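Local structure of CPI (Ascaris lumbricoides, 4IT7) at residues Q28-A33 and L62-T67; Q39-K44 and C79-N84. The protein probably inhibits papain-like cysteine proteases, as members of the cystatin family do. All coordinates share one frame; numbering follows the deposited sequence.

In the fold
Both contacts gather round one antiparallel strand pair of the cystatin fold, 38-51 with 56-70, and their centres are about 8 Å apart. Interaction 1 packs the end of helix 17-33 on the buried side of strand 56-70, while interaction 2 sets the loop that follows this strand against the outer side of strand 38-51. They meet directly: Leu63 O lies 2.7 Å from Val43 N, and Asn31 OD1 lies 2.7 Å from Gln40 N, both probable hydrogen bonds. The QVVAG sequence, which matches the protease-binding loop of cystatins, falls at the hairpin joining the two strands, between 39-44 and 62-67 in the chain.

Interaction 1: Q28-A33 and L62-T67; sequences QRINAA and LLIAPT
The last turns of helix 17-33 ride over strand 56-70, with Ile30 above Ile64 and their CA atoms 9.8 Å apart, so that the two backbones are separated by a full layer of side chains. Ile30 carries the helix side of the contact alone, and its two branches divide the work. Its CG2 methyl lies 4.1 Å from Ile64 CD1. The other branch, with CG1 anti to the carbonyl carbon (chi1 -64°), runs out to CD1, which meets Leu62 CD1 end to end at 4.2 Å. Leu62 and Ile64, two apart on the strand, both point at the helix, and Ile30 thereby spans the pair. Ile64 holds CG1 between its backbone N and carbonyl carbon (chi1 74°), which lifts CD1 off the strand toward the CG2 side of Ile30. The two side chains cross obliquely, the end methyl of Ile64 against the beta-branch methyl of Ile30. Ile64 CG2 stays farther off, 4.6 Å from Ile30 CD1. All three residues are buried and the contact is wholly apolar: methyl meets methyl at ordinary van der Waals distances, and only 110 Å² is buried in all, since one helix residue does the packing. This is the helix-on-sheet core of the cystatin fold. On the sheet, strand 88-97 continues the same surface, with Val92 against Leu62 and Cys90 against Ile64, while Ile107 of strand 102-112 touches Ile30. On the other side, Gln40 of strand 38-51, the strand that follows the helix, packs on Ile64.

Interaction 2: Q39-K44 and C79-N84; sequences QQTIVK and CEAVSN
Gln39 and Cys79 meet through a flat amide and a sulfur: the line from Gln39 NE2 to Cys79 SG (4.4 Å) rises about 38° out of the amide plane, at the nitrogen end of the group. The second flat group is the Cys79 peptide, whose carbonyl aims almost straight at Thr41. Its oxygen lies 3.7 Å from Thr41 OG1, with an angle of about 174° at Cys79 O, but that is too long to count as a hydrogen bond. Thr41 places OG1 anti to its backbone N (chi1 -171°), which turns the CG2 methyl to Ala81. There Thr41 CG2 touches Ala81 CB at 3.8 Å. The loop 79-84 thus passes the outward side of strand 39-42, while Gln40 and Ile42 point away from it. Just beyond, the strand carries a classic beta bulge, Val43 and Lys44 sharing Leu63 as their partner on strand 56-70. Cys79 is joined to Cys69 near the end of strand 56-70, the next strand in the sheet. Between the two segments the chemistry is weak, one methyl pair and loose polar approaches at the protein surface, which suggests that the covalent bond to Cys69, more than these contacts, keeps this end of the loop near the sheet.

Interaction 1: Q28-A33 and L62-T67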
loop_
_atom_site.group_PDB
_atom_site.type_symbol
_atom_site.label_atom_id
_atom_site.label_comp_id
_atom_site.label_asym_id
_atom_site.label_seq_id
_atom_site.Cartn_x
_atom_site.Cartn_y
_atom_site.Cartn_z
ATOM N N GLN A 28 4.527 2.818 -2.979
ATOM C CA GLN A 28 5.078 3.796 -3.891
ATOM C C GLN A 28 4.049 4.859 -4.230
ATOM O O GLN A 28 4.343 6.042 -4.284
ATOM C CB GLN A 28 5.496 3.105 -5.139
ATOM C CG GLN A 28 6.788 2.340 -5.042
ATOM C CD GLN A 28 7.200 1.895 -6.430
ATOM O OE1 GLN A 28 6.372 1.427 -7.203
ATOM N NE2 GLN A 28 8.471 2.092 -6.776
ATOM N N ARG A 29 2.815 4.446 -4.412
ATOM C CA ARG A 29 1.755 5.399 -4.646
ATOM C C ARG A 29 1.490 6.303 -3.426
ATOM O O ARG A 29 1.302 7.492 -3.553
ATOM C CB ARG A 29 0.492 4.616 -5.026
ATOM C CG ARG A 29 -0.158 4.980 -6.338
ATOM C CD ARG A 29 0.565 4.476 -7.593
ATOM N NE ARG A 29 1.640 3.495 -7.376
ATOM C CZ ARG A 29 2.063 2.612 -8.294
ATOM N NH1 ARG A 29 3.073 1.772 -8.020
ATOM N NH2 ARG A 29 1.481 2.564 -9.498
ATOM N N ILE A 30 1.439 5.746 -2.222
ATOM C CA ILE A 30 1.242 6.572 -1.030
ATOM C C ILE A 30 2.372 7.597 -0.952
ATOM O O ILE A 30 2.117 8.762 -0.830
ATOM C CB ILE A 30 1.230 5.696 0.262
ATOM C CG1 ILE A 30 0.024 4.741 0.243
ATOM C CG2 ILE A 30 1.291 6.569 1.524
ATOM C CD1 ILE A 30 0.111 3.584 1.237
ATOM N N ASN A 31 3.595 7.166 -1.140
ATOM C CA ASN A 31 4.724 8.062 -1.014
ATOM C C ASN A 31 4.747 9.164 -2.082
ATOM O O ASN A 31 5.050 10.330 -1.756
ATOM C CB ASN A 31 6.055 7.248 -0.996
ATOM C CG ASN A 31 6.403 6.728 0.422
ATOM O OD1 ASN A 31 6.017 7.327 1.441
ATOM N ND2 ASN A 31 7.108 5.622 0.483
ATOM N N ALA A 32 4.406 8.795 -3.336
ATOM C CA ALA A 32 4.343 9.735 -4.506
ATOM C C ALA A 32 3.323 10.855 -4.328
ATOM O O ALA A 32 3.584 12.028 -4.662
ATOM C CB ALA A 32 4.105 8.976 -5.807
ATOM N N ALA A 33 2.185 10.503 -3.741
ATOM C CA ALA A 33 1.072 11.423 -3.533
ATOM C C ALA A 33 1.055 12.178 -2.166
ATOM O O ALA A 33 0.382 13.212 -2.027
ATOM C CB ALA A 33 -0.211 10.652 -3.679
ATOM N N LEU A 62 -2.843 -1.401 5.016
ATOM C CA LEU A 62 -1.423 -1.378 5.243
ATOM C C LEU A 62 -1.158 -0.582 6.496
ATOM O O LEU A 62 -1.709 0.516 6.684
ATOM C CB LEU A 62 -0.704 -0.711 4.040
ATOM C CG LEU A 62 -0.971 -1.370 2.660
ATOM C CD1 LEU A 62 -0.313 -0.589 1.524
ATOM C CD2 LEU A 62 -0.471 -2.796 2.622
ATOM N N LEU A 63 -0.303 -1.128 7.347
ATOM C CA LEU A 63 0.193 -0.382 8.488
ATOM C C LEU A 63 1.536 0.196 8.062
ATOM O O LEU A 63 2.471 -0.574 7.725
ATOM C CB LEU A 63 0.393 -1.328 9.696
ATOM C CG LEU A 63 1.047 -0.690 10.917
ATOM C CD1 LEU A 63 0.198 0.475 11.411
ATOM C CD2 LEU A 63 1.289 -1.762 12.008
ATOM N N ILE A 64 1.663 1.530 8.079
ATOM C CA ILE A 64 2.875 2.156 7.559
ATOM C C ILE A 64 3.520 3.052 8.616
ATOM O O ILE A 64 2.811 3.605 9.478
ATOM C CB ILE A 64 2.630 2.933 6.211
ATOM C CG1 ILE A 64 1.883 4.248 6.458
ATOM C CG2 ILE A 64 1.857 2.049 5.188
ATOM C CD1 ILE A 64 2.015 5.245 5.323
ATOM N N ALA A 65 4.848 3.213 8.518
ATOM C CA ALA A 65 5.595 4.086 9.437
ATOM C C ALA A 65 6.515 5.036 8.701
ATOM O O ALA A 65 7.031 4.667 7.666
ATOM C CB ALA A 65 6.408 3.259 10.449
ATOM N N PRO A 66 6.804 6.237 9.292
ATOM C CA PRO A 66 7.790 7.131 8.660
ATOM C C PRO A 66 9.161 6.535 8.731
ATOM O O PRO A 66 9.408 5.698 9.586
ATOM C CB PRO A 66 7.686 8.420 9.469
ATOM C CG PRO A 66 7.141 7.995 10.796
ATOM C CD PRO A 66 6.233 6.829 10.521
ATOM N N THR A 67 10.023 6.915 7.801
ATOM C CA THR A 67 11.444 6.512 7.814
ATOM C C THR A 67 12.213 7.807 7.894
ATOM O O THR A 67 11.599 8.885 7.959
ATOM C CB THR A 67 11.891 5.764 6.522
ATOM O OG1 THR A 67 11.879 6.664 5.398
ATOM C CG2 THR A 67 10.983 4.507 6.239
#

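Interaction 2: Q39-K44 and C79-N84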
loop_
_atom_site.group_PDB
_atom_site.type_symbol
_atom_site.label_atom_id
_atom_site.label_comp_id
_atom_site.label_asym_id
_atom_site.label_seq_id
_atom_site.Cartn_x
_atom_site.Cartn_y
_atom_site.Cartn_z
ATOM N N GLN A 39 9.775 9.540 3.213
ATOM C CA GLN A 39 9.238 8.266 2.774
ATOM C C GLN A 39 8.626 7.518 3.930
ATOM O O GLN A 39 9.138 7.589 5.065
ATOM C CB GLN A 39 10.362 7.377 2.267
ATOM C CG GLN A 39 11.275 8.117 1.327
ATOM C CD GLN A 39 11.234 7.548 -0.061
ATOM O OE1 GLN A 39 10.188 7.571 -0.758
ATOM N NE2 GLN A 39 12.375 7.025 -0.485
ATOM N N GLN A 40 7.557 6.787 3.623
ATOM C CA GLN A 40 6.909 5.888 4.560
ATOM C C GLN A 40 7.283 4.461 4.149
ATOM O O GLN A 40 7.667 4.206 3.009
ATOM C CB GLN A 40 5.385 6.070 4.545
ATOM C CG GLN A 40 4.856 7.490 4.766
ATOM C CD GLN A 40 5.425 8.111 6.029
ATOM O OE1 GLN A 40 5.042 7.749 7.150
ATOM N NE2 GLN A 40 6.369 9.045 5.854
ATOM N N THR A 41 7.185 3.524 5.093
ATOM C CA THR A 41 7.490 2.163 4.793
ATOM C C THR A 41 6.353 1.332 5.338
ATOM O O THR A 41 5.571 1.810 6.189
ATOM C CB THR A 41 8.852 1.723 5.352
ATOM O OG1 THR A 41 9.163 0.433 4.831
ATOM C CG2 THR A 41 8.858 1.622 6.879
ATOM N N ILE A 42 6.215 0.128 4.803
ATOM C CA ILE A 42 5.167 -0.771 5.266
ATOM C C ILE A 42 5.738 -1.460 6.502
ATOM O O ILE A 42 6.811 -2.041 6.466
ATOM C CB ILE A 42 4.745 -1.814 4.205
ATOM C CG1 ILE A 42 3.973 -1.188 3.028
ATOM C CG2 ILE A 42 3.827 -2.885 4.793
ATOM C CD1 ILE A 42 4.260 -1.991 1.748
ATOM N N VAL A 43 5.015 -1.366 7.601
ATOM C CA VAL A 43 5.268 -2.248 8.745
ATOM C C VAL A 43 4.666 -3.640 8.484
ATOM O O VAL A 43 5.372 -4.670 8.463
ATOM C CB VAL A 43 4.708 -1.585 10.020
ATOM C CG1 VAL A 43 4.878 -2.498 11.239
ATOM C CG2 VAL A 43 5.446 -0.270 10.223
ATOM N N LYS A 44 3.360 -3.663 8.216
ATOM C CA LYS A 44 2.742 -4.911 7.813
ATOM C C LYS A 44 1.474 -4.723 6.977
ATOM O O LYS A 44 0.723 -3.720 7.101
ATOM C CB LYS A 44 2.418 -5.777 9.044
ATOM C CG LYS A 44 1.331 -5.207 9.961
ATOM C CD LYS A 44 0.810 -6.269 10.920
ATOM C CE LYS A 44 1.945 -7.176 11.396
ATOM N NZ LYS A 44 1.582 -7.880 12.653
ATOM N N CYS A 79 14.834 1.662 3.523
ATOM C CA CYS A 79 14.465 2.731 4.379
ATOM C C CYS A 79 13.731 2.199 5.581
ATOM O O CYS A 79 12.631 1.699 5.474
ATOM C CB CYS A 79 13.648 3.717 3.595
ATOM S SG CYS A 79 14.634 4.462 2.305
ATOM N N GLU A 80 14.370 2.290 6.739
ATOM C CA GLU A 80 13.814 1.665 7.937
ATOM C C GLU A 80 12.911 2.527 8.810
ATOM O O GLU A 80 13.193 3.665 9.072
ATOM C CB GLU A 80 14.902 1.014 8.782
ATOM C CG GLU A 80 15.846 0.141 7.995
ATOM C CD GLU A 80 15.269 -1.208 7.678
ATOM O OE1 GLU A 80 14.392 -1.656 8.406
ATOM O OE2 GLU A 80 15.727 -1.844 6.729
ATOM N N ALA A 81 11.811 1.933 9.244
ATOM C CA ALA A 81 10.835 2.554 10.141
ATOM C C ALA A 81 11.572 3.085 11.354
ATOM O O ALA A 81 12.574 2.516 11.794
ATOM C CB ALA A 81 9.760 1.562 10.564
ATOM N N VAL A 82 11.067 4.176 11.884
ATOM C CA VAL A 82 11.704 4.844 12.994
ATOM C C VAL A 82 10.787 4.917 14.214
ATOM O O VAL A 82 9.590 5.049 14.082
ATOM C CB VAL A 82 12.275 6.199 12.556
ATOM C CG1 VAL A 82 13.387 5.988 11.558
ATOM C CG2 VAL A 82 11.216 7.102 11.980
ATOM N N SER A 83 11.374 4.789 15.394
ATOM C CA SER A 83 10.666 4.778 16.683
ATOM C C SER A 83 9.433 5.648 16.744
ATOM O O SER A 83 8.370 5.168 16.996
ATOM C CB SER A 83 11.614 5.177 17.796
ATOM O OG SER A 83 12.922 5.351 17.316
ATOM N N ASN A 84 9.570 6.930 16.502
ATOM C CA ASN A 84 8.396 7.760 16.335
ATOM C C ASN A 84 8.435 8.642 15.102
ATOM O O ASN A 84 9.037 9.699 15.073
ATOM C CB ASN A 84 8.130 8.614 17.558
ATOM C CG ASN A 84 6.668 9.001 17.694
ATOM O OD1 ASN A 84 6.334 10.174 17.808
ATOM N ND2 ASN A 84 5.801 8.007 17.734
#